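Local atomic coordinates of DNA repair protein MmcB-related protein (Silicibacter pomeroyi, PDB entry 3DNX), a protein that is not functionally characterised but belongs to the MmcB-like family of the PDDEXK nuclease-like clan and is probably linked to DNA repair. Residues L16-G19 with V20-L24. Sequence-based numbering, arbitrary orientation.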
loop_
_atom_site.group_PDB
_atom_site.type_symbol
_atom_site.label_atom_id
_atom_site.label_comp_id
_atom_site.label_asym_id
_atom_site.label_seq_id
_atom_site.Cartn_x
_atom_site.Cartn_y
_atom_site.Cartn_z
ATOM N N LEU A 16 -5.920 -18.074 -8.820
ATOM C CA LEU A 16 -6.352 -17.112 -9.827
ATOM C C LEU A 16 -5.873 -15.712 -9.445
ATOM O O LEU A 16 -5.344 -15.009 -10.290
ATOM C CB LEU A 16 -7.883 -17.120 -10.011
ATOM C CG LEU A 16 -8.542 -18.418 -10.495
ATOM C CD1 LEU A 16 -10.082 -18.344 -10.368
ATOM C CD2 LEU A 16 -8.137 -18.675 -11.922
ATOM N N ALA A 17 -6.008 -15.340 -8.163
ATOM C CA ALA A 17 -5.642 -14.009 -7.750
ATOM C C ALA A 17 -4.121 -13.758 -7.935
ATOM O O ALA A 17 -3.692 -12.624 -8.153
ATOM C CB ALA A 17 -6.042 -13.751 -6.309
ATOM N N ARG A 18 -3.328 -14.803 -7.747
ATOM C CA ARG A 18 -1.864 -14.694 -7.996
ATOM C C ARG A 18 -1.557 -14.346 -9.402
ATOM O O ARG A 18 -0.793 -13.417 -9.655
ATOM C CB ARG A 18 -1.151 -15.989 -7.594
ATOM C CG ARG A 18 0.393 -15.917 -7.536
ATOM C CD ARG A 18 0.783 -17.337 -7.129
ATOM N NE ARG A 18 2.157 -17.550 -6.795
ATOM C CZ ARG A 18 3.031 -18.204 -7.552
ATOM N NH1 ARG A 18 4.265 -18.371 -7.085
ATOM N NH2 ARG A 18 2.706 -18.675 -8.760
ATOM N N GLY A 19 -2.211 -15.036 -10.335
ATOM C CA GLY A 19 -2.021 -14.766 -11.762
ATOM C C GLY A 19 -2.536 -13.435 -12.168
ATOM O O GLY A 19 -1.865 -12.690 -12.902
ATOM N N VAL A 20 -3.686 -13.043 -11.603
ATOM C CA VAL A 20 -4.214 -11.719 -11.869
ATOM C C VAL A 20 -3.245 -10.607 -11.421
ATOM O O VAL A 20 -2.993 -9.630 -12.187
ATOM C CB VAL A 20 -5.642 -11.520 -11.210
ATOM C CG1 VAL A 20 -6.078 -10.075 -11.353
ATOM C CG2 VAL A 20 -6.679 -12.470 -11.852
ATOM N N ALA A 21 -2.738 -10.740 -10.186
ATOM C CA ALA A 21 -1.798 -9.776 -9.608
ATOM C C ALA A 21 -0.500 -9.644 -10.452
ATOM O O ALA A 21 -0.001 -8.521 -10.646
ATOM C CB ALA A 21 -1.482 -10.129 -8.185
ATOM N N ARG A 22 0.024 -10.771 -10.912
ATOM C CA ARG A 22 1.231 -10.769 -11.808
ATOM C C ARG A 22 0.932 -9.963 -13.019
ATOM O O ARG A 22 1.733 -9.115 -13.420
ATOM C CB ARG A 22 1.641 -12.174 -12.204
ATOM C CG ARG A 22 2.240 -12.956 -11.114
ATOM C CD ARG A 22 2.489 -14.405 -11.507
ATOM N NE ARG A 22 3.366 -15.051 -10.543
ATOM C CZ ARG A 22 4.252 -16.001 -10.840
ATOM N NH1 ARG A 22 4.357 -16.512 -12.066
ATOM N NH2 ARG A 22 5.010 -16.492 -9.890
ATOM N N HIS A 23 -0.246 -10.208 -13.640
ATOM C CA HIS A 23 -0.573 -9.569 -14.907
ATOM C C HIS A 23 -0.847 -8.081 -14.759
ATOM O O HIS A 23 -0.378 -7.266 -15.577
ATOM C CB HIS A 23 -1.784 -10.282 -15.581
ATOM C CG HIS A 23 -2.063 -9.793 -16.969
ATOM N ND1 HIS A 23 -1.138 -9.889 -17.985
ATOM C CD2 HIS A 23 -3.123 -9.119 -17.488
ATOM C CE1 HIS A 23 -1.639 -9.362 -19.079
ATOM N NE2 HIS A 23 -2.836 -8.880 -18.804
ATOM N N LEU A 24 -1.572 -7.694 -13.704
ATOM C CA LEU A 24 -1.785 -6.278 -13.393
ATOM C C LEU A 24 -0.430 -5.561 -13.241
ATOM O O LEU A 24 -0.207 -4.513 -13.817
ATOM C CB LEU A 24 -2.577 -6.086 -12.095
ATOM C CG LEU A 24 -4.068 -6.404 -12.214
ATOM C CD1 LEU A 24 -4.696 -6.355 -10.806
ATOM C CD2 LEU A 24 -4.753 -5.429 -13.134
HETATM O O HOH W 1 5.530 -19.715 -9.469
#
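Val20, Ala21, Arg22 and His23 each send their backbone N-H to the carbonyl four residues earlier, on Leu16, Ala17, Arg18 and Gly19, a regular alpha-helical ladder. Its bonds lengthen slightly, Val20 N lying 2.9 Å from Leu16 O and His23 N 3.1 Å from Gly19 O. One turn apart on helix 12-26, Arg18 and Arg22 run side by side in the same direction. Both chains are extended, but Arg18 CG is anti to the Arg18 backbone N (chi1 -168°) while Arg22 CG sits beside the Arg22 backbone N (chi1 -72°), which brings two guanidinium groups together with planes 28° apart. Arg18 NH2 lies over one face of the Arg22 group, offset toward the rim and 3.4 Å from Arg22 NH2. A water in the plane of the Arg18 guanidinium accepts from Arg18 NH1 at 3.0 Å and, weakly, from Arg22 NH2. Arg18 NH2 also donates a hydrogen bond to Ala106 O, and Arg22 NH1 to Tyr107 O. Leu16 and Val20 instead pack on the mixed sheet through strands 54-59 and 100-104. Arg22 NE ties the helix to the second subunit by a salt bridge with its Asp145, whose carboxylate probably offsets part of the doubled positive charge, while carbonyls and water take up N-H groups.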